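Long-range contact in putative glycoside hydrolase (Parabacteroides distasonis ATCC 8503, PDB 3GYC), which probably hydrolyses glycosidic bonds, as a cellulase-like member of the TIM-barrel glycoside hydrolases whose substrate is not established: residues L228-Q239 and R299-V310. Sequence-based numbering, arbitrary orientation.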
loop_
_atom_site.group_PDB
_atom_site.type_symbol
_atom_site.label_atom_id
_atom_site.label_comp_id
_atom_site.label_asym_id
_atom_site.label_seq_id
_atom_site.Cartn_x
_atom_site.Cartn_y
_atom_site.Cartn_z
ATOM N N LEU A 228 7.048 14.741 5.402
ATOM C CA LEU A 228 6.472 13.746 4.494
ATOM C C LEU A 228 6.193 14.453 3.169
ATOM O O LEU A 228 5.629 15.543 3.159
ATOM C CB LEU A 228 5.176 13.196 5.054
ATOM C CG LEU A 228 5.291 12.471 6.397
ATOM C CD1 LEU A 228 3.917 12.132 6.965
ATOM C CD2 LEU A 228 6.161 11.238 6.269
ATOM N N ASP A 229 6.610 13.853 2.063
ATOM C CA ASP A 229 6.423 14.455 0.719
ATOM C C ASP A 229 5.023 14.173 0.145
ATOM O O ASP A 229 4.582 14.830 -0.804
ATOM C CB ASP A 229 7.492 13.927 -0.246
ATOM C CG ASP A 229 8.910 14.433 0.077
ATOM O OD1 ASP A 229 9.028 15.587 0.599
ATOM O OD2 ASP A 229 9.935 13.710 -0.215
ATOM N N LEU A 230 4.383 13.130 0.673
ATOM C CA LEU A 230 3.046 12.701 0.296
ATOM C C LEU A 230 2.444 11.867 1.424
ATOM O O LEU A 230 3.150 11.453 2.342
ATOM C CB LEU A 230 3.058 11.864 -0.981
ATOM C CG LEU A 230 3.881 10.591 -1.023
ATOM C CD1 LEU A 230 3.160 9.417 -1.718
ATOM C CD2 LEU A 230 5.265 10.835 -1.658
ATOM N N TYR A 231 1.149 11.606 1.365
ATOM C CA TYR A 231 0.541 10.757 2.350
ATOM C C TYR A 231 -0.009 9.543 1.588
ATOM O O TYR A 231 -0.662 9.698 0.534
ATOM C CB TYR A 231 -0.616 11.421 3.149
ATOM C CG TYR A 231 -0.383 12.781 3.744
ATOM C CD1 TYR A 231 0.883 13.210 4.139
ATOM C CD2 TYR A 231 -1.467 13.637 3.985
ATOM C CE1 TYR A 231 1.063 14.477 4.687
ATOM C CE2 TYR A 231 -1.293 14.880 4.562
ATOM C CZ TYR A 231 -0.036 15.283 4.924
ATOM O OH TYR A 231 0.114 16.515 5.464
ATOM N N GLU A 232 0.291 8.347 2.096
ATOM C CA GLU A 232 -0.245 7.102 1.545
ATOM C C GLU A 232 -1.139 6.606 2.671
ATOM O O GLU A 232 -0.635 6.108 3.649
ATOM C CB GLU A 232 0.873 6.121 1.159
ATOM C CG GLU A 232 0.482 5.094 0.043
ATOM C CD GLU A 232 -0.112 3.772 0.522
ATOM O OE1 GLU A 232 0.586 3.039 1.256
ATOM O OE2 GLU A 232 -1.238 3.408 0.109
ATOM N N HIS A 233 -2.457 6.793 2.558
ATOM C CA HIS A 233 -3.351 6.489 3.646
ATOM C C HIS A 233 -4.297 5.372 3.260
ATOM O O HIS A 233 -4.875 5.378 2.178
ATOM C CB HIS A 233 -4.117 7.721 4.117
ATOM C CG HIS A 233 -4.461 7.644 5.569
ATOM N ND1 HIS A 233 -3.610 8.109 6.546
ATOM C CD2 HIS A 233 -5.486 7.038 6.210
ATOM C CE1 HIS A 233 -4.128 7.840 7.732
ATOM N NE2 HIS A 233 -5.262 7.183 7.556
ATOM N N HIS A 234 -4.422 4.387 4.145
ATOM C CA HIS A 234 -5.252 3.223 3.873
ATOM C C HIS A 234 -6.640 3.465 4.453
ATOM O O HIS A 234 -6.761 3.849 5.606
ATOM C CB HIS A 234 -4.598 1.958 4.434
ATOM C CG HIS A 234 -3.203 1.728 3.922
ATOM N ND1 HIS A 234 -2.358 0.776 4.459
ATOM C CD2 HIS A 234 -2.498 2.346 2.935
ATOM C CE1 HIS A 234 -1.219 0.773 3.781
ATOM N NE2 HIS A 234 -1.261 1.739 2.877
ATOM N N ILE A 235 -7.671 3.276 3.625
ATOM C CA ILE A 235 -9.052 3.626 3.990
ATOM C C ILE A 235 -10.018 2.542 3.588
ATOM O O ILE A 235 -10.193 2.271 2.405
ATOM C CB ILE A 235 -9.518 4.924 3.283
ATOM C CG1 ILE A 235 -8.698 6.112 3.738
ATOM C CG2 ILE A 235 -11.004 5.261 3.584
ATOM C CD1 ILE A 235 -8.985 7.409 2.950
ATOM N N TRP A 236 -10.676 1.957 4.579
ATOM C CA TRP A 236 -11.710 0.953 4.339
ATOM C C TRP A 236 -12.991 1.259 5.107
ATOM O O TRP A 236 -12.931 1.612 6.274
ATOM C CB TRP A 236 -11.265 -0.393 4.819
ATOM C CG TRP A 236 -10.086 -1.004 4.101
ATOM C CD1 TRP A 236 -10.103 -1.707 2.925
ATOM C CD2 TRP A 236 -8.775 -1.043 4.586
ATOM N NE1 TRP A 236 -8.849 -2.176 2.649
ATOM C CE2 TRP A 236 -8.001 -1.755 3.643
ATOM C CE3 TRP A 236 -8.153 -0.525 5.728
ATOM C CZ2 TRP A 236 -6.629 -1.987 3.822
ATOM C CZ3 TRP A 236 -6.770 -0.746 5.901
ATOM C CH2 TRP A 236 -6.037 -1.465 4.958
HETATM N N MSE A 237 -14.123 1.090 4.431
HETATM C CA MSE A 237 -15.456 1.177 5.025
HETATM C C MSE A 237 -15.587 0.311 6.280
HETATM O O MSE A 237 -16.201 0.709 7.306
HETATM C CB MSE A 237 -16.468 0.657 4.000
HETATM C CG MSE A 237 -17.939 0.554 4.510
HETATM SE SE MSE A 237 -18.425 -0.990 5.665
HETATM C CE MSE A 237 -18.224 -2.499 4.478
ATOM N N ALA A 238 -15.042 -0.895 6.180
ATOM C CA ALA A 238 -15.104 -1.863 7.256
ATOM C C ALA A 238 -14.498 -1.389 8.583
ATOM O O ALA A 238 -14.897 -1.888 9.642
ATOM C CB ALA A 238 -14.474 -3.189 6.814
ATOM N N GLN A 239 -13.558 -0.441 8.526
ATOM C CA GLN A 239 -12.855 0.087 9.724
ATOM C C GLN A 239 -13.434 1.395 10.278
ATOM O O GLN A 239 -13.063 1.824 11.373
ATOM C CB GLN A 239 -11.368 0.325 9.421
ATOM C CG GLN A 239 -10.561 -0.948 9.156
ATOM C CD GLN A 239 -9.077 -0.711 9.043
ATOM O OE1 GLN A 239 -8.622 0.372 8.678
ATOM N NE2 GLN A 239 -8.312 -1.734 9.323
ATOM N N ARG A 299 -0.436 18.556 0.443
ATOM C CA ARG A 299 0.292 17.325 0.174
ATOM C C ARG A 299 -0.512 16.410 -0.722
ATOM O O ARG A 299 -1.738 16.324 -0.571
ATOM C CB ARG A 299 0.609 16.616 1.493
ATOM C CG ARG A 299 1.656 17.311 2.319
ATOM C CD ARG A 299 3.000 17.279 1.616
ATOM N NE ARG A 299 4.070 17.858 2.420
ATOM C CZ ARG A 299 4.323 19.156 2.515
ATOM N NH1 ARG A 299 3.563 20.055 1.897
ATOM N NH2 ARG A 299 5.344 19.560 3.245
ATOM N N PRO A 300 0.166 15.704 -1.642
ATOM C CA PRO A 300 -0.555 14.786 -2.512
ATOM C C PRO A 300 -0.908 13.517 -1.768
ATOM O O PRO A 300 -0.248 13.165 -0.801
ATOM C CB PRO A 300 0.410 14.503 -3.652
ATOM C CG PRO A 300 1.733 14.943 -3.205
ATOM C CD PRO A 300 1.561 15.907 -2.067
ATOM N N LEU A 301 -1.970 12.866 -2.202
ATOM C CA LEU A 301 -2.415 11.639 -1.594
ATOM C C LEU A 301 -2.289 10.447 -2.510
ATOM O O LEU A 301 -2.482 10.542 -3.730
ATOM C CB LEU A 301 -3.883 11.759 -1.179
ATOM C CG LEU A 301 -4.183 12.661 -0.004
ATOM C CD1 LEU A 301 -5.693 12.686 0.277
ATOM C CD2 LEU A 301 -3.389 12.205 1.209
ATOM N N VAL A 302 -1.950 9.314 -1.907
ATOM C CA VAL A 302 -1.982 8.037 -2.592
ATOM C C VAL A 302 -2.728 7.069 -1.661
ATOM O O VAL A 302 -2.549 7.112 -0.458
ATOM C CB VAL A 302 -0.546 7.446 -2.933
ATOM C CG1 VAL A 302 -0.678 6.008 -3.508
ATOM C CG2 VAL A 302 0.227 8.344 -3.908
ATOM N N THR A 303 -3.570 6.199 -2.207
ATOM C CA THR A 303 -4.227 5.155 -1.426
ATOM C C THR A 303 -4.087 3.864 -2.223
ATOM O O THR A 303 -4.486 3.814 -3.390
ATOM C CB THR A 303 -5.728 5.484 -1.077
ATOM O OG1 THR A 303 -5.798 6.571 -0.135
ATOM C CG2 THR A 303 -6.442 4.246 -0.450
ATOM N N THR A 304 -3.468 2.826 -1.622
ATOM C CA THR A 304 -3.297 1.527 -2.274
ATOM C C THR A 304 -4.024 0.409 -1.527
ATOM O O THR A 304 -4.107 -0.708 -2.023
ATOM C CB THR A 304 -1.794 1.140 -2.409
ATOM O OG1 THR A 304 -1.221 0.963 -1.107
ATOM C CG2 THR A 304 -1.019 2.220 -3.213
ATOM N N GLU A 305 -4.595 0.719 -0.352
ATOM C CA GLU A 305 -5.323 -0.247 0.438
ATOM C C GLU A 305 -6.681 0.383 0.788
ATOM O O GLU A 305 -6.756 1.354 1.509
ATOM C CB GLU A 305 -4.501 -0.641 1.663
ATOM C CG GLU A 305 -3.094 -1.215 1.316
ATOM C CD GLU A 305 -2.525 -2.090 2.460
ATOM O OE1 GLU A 305 -3.297 -2.892 3.016
ATOM O OE2 GLU A 305 -1.312 -2.020 2.781
ATOM N N CYS A 306 -7.730 -0.198 0.216
ATOM C CA CYS A 306 -9.036 0.397 0.166
ATOM C C CYS A 306 -9.937 -0.582 -0.586
ATOM O O CYS A 306 -9.433 -1.624 -1.052
ATOM C CB CYS A 306 -8.886 1.675 -0.658
ATOM S SG CYS A 306 -7.987 1.291 -2.237
ATOM N N TRP A 307 -11.252 -0.330 -0.689
ATOM C CA TRP A 307 -11.978 0.756 -0.033
ATOM C C TRP A 307 -13.095 0.198 0.844
ATOM O O TRP A 307 -13.722 0.956 1.584
ATOM C CB TRP A 307 -12.679 1.705 -1.043
ATOM C CG TRP A 307 -11.776 2.491 -1.976
ATOM C CD1 TRP A 307 -11.472 2.171 -3.243
ATOM C CD2 TRP A 307 -11.106 3.720 -1.696
ATOM N NE1 TRP A 307 -10.614 3.092 -3.777
ATOM C CE2 TRP A 307 -10.390 4.067 -2.851
ATOM C CE3 TRP A 307 -11.035 4.557 -0.580
ATOM C CZ2 TRP A 307 -9.604 5.196 -2.927
ATOM C CZ3 TRP A 307 -10.260 5.681 -0.653
ATOM C CH2 TRP A 307 -9.549 5.988 -1.821
ATOM N N GLY A 308 -13.390 -1.099 0.722
ATOM C CA GLY A 308 -14.537 -1.732 1.425
ATOM C C GLY A 308 -14.160 -2.595 2.609
ATOM O O GLY A 308 -14.192 -2.145 3.748
ATOM N N LEU A 309 -13.790 -3.845 2.326
ATOM C CA LEU A 309 -13.364 -4.777 3.348
ATOM C C LEU A 309 -11.856 -4.829 3.322
ATOM O O LEU A 309 -11.227 -4.705 2.257
ATOM C CB LEU A 309 -13.976 -6.180 3.133
ATOM C CG LEU A 309 -15.224 -6.480 3.967
ATOM C CD1 LEU A 309 -16.404 -5.621 3.587
ATOM C CD2 LEU A 309 -15.606 -7.963 3.903
ATOM N N VAL A 310 -11.259 -5.028 4.492
ATOM C CA VAL A 310 -9.808 -5.125 4.565
ATOM C C VAL A 310 -9.307 -6.495 4.019
ATOM O O VAL A 310 -8.408 -6.545 3.169
ATOM C CB VAL A 310 -9.293 -4.894 6.017
ATOM C CG1 VAL A 310 -7.772 -4.981 6.081
ATOM C CG2 VAL A 310 -9.755 -3.548 6.497
#
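Glu305 lies against His234 and Trp236 at the C-terminal ends of two adjacent parallel barrel strands, 231-232 and 301-303. Glu305 CG sits 3.7 Å from the centroid of the His234 ring, almost straight over the face, and the carboxylate plane is inclined 35° to that ring. Toward Trp236 the same carboxylate stands steeply, with Glu305 OE1 at the indole edge and in its plane, 3.5 Å from Trp236 CZ2. Val310 CG2 packs over one indole face, 3.3 Å from Trp236 CD2. At its edge, His234 sends NE2 to Glu232 OE1 (2.8 Å), on the syn side though 35° out of the carboxylate plane. Glu232 reaches both neighbours because its chain bends at chi2 (-91°): OE2 takes Thr304 N nearly along its C-O axis and Thr304 OG1, at 2.7 Å, from above the carboxylate plane. Were Glu232 replaced by an alanine, His234 NE2 and both Thr304 donors, N and OG1, would probably lose this acceptor, with the imidazole held through ND1 but no longer through NE2. At the far end of the strands, Arg299 lays CB over the Tyr231 ring and gives NE to Leu228 O in the guanidinium plane. Glu161 bonds His234 ND1 and Arg55 forms a salt bridge with Glu305 OE2. Two carboxylates, an imidazole and an indole fixed against one another where TIM barrels carry their active sites are consistent with part of a sugar-binding pocket.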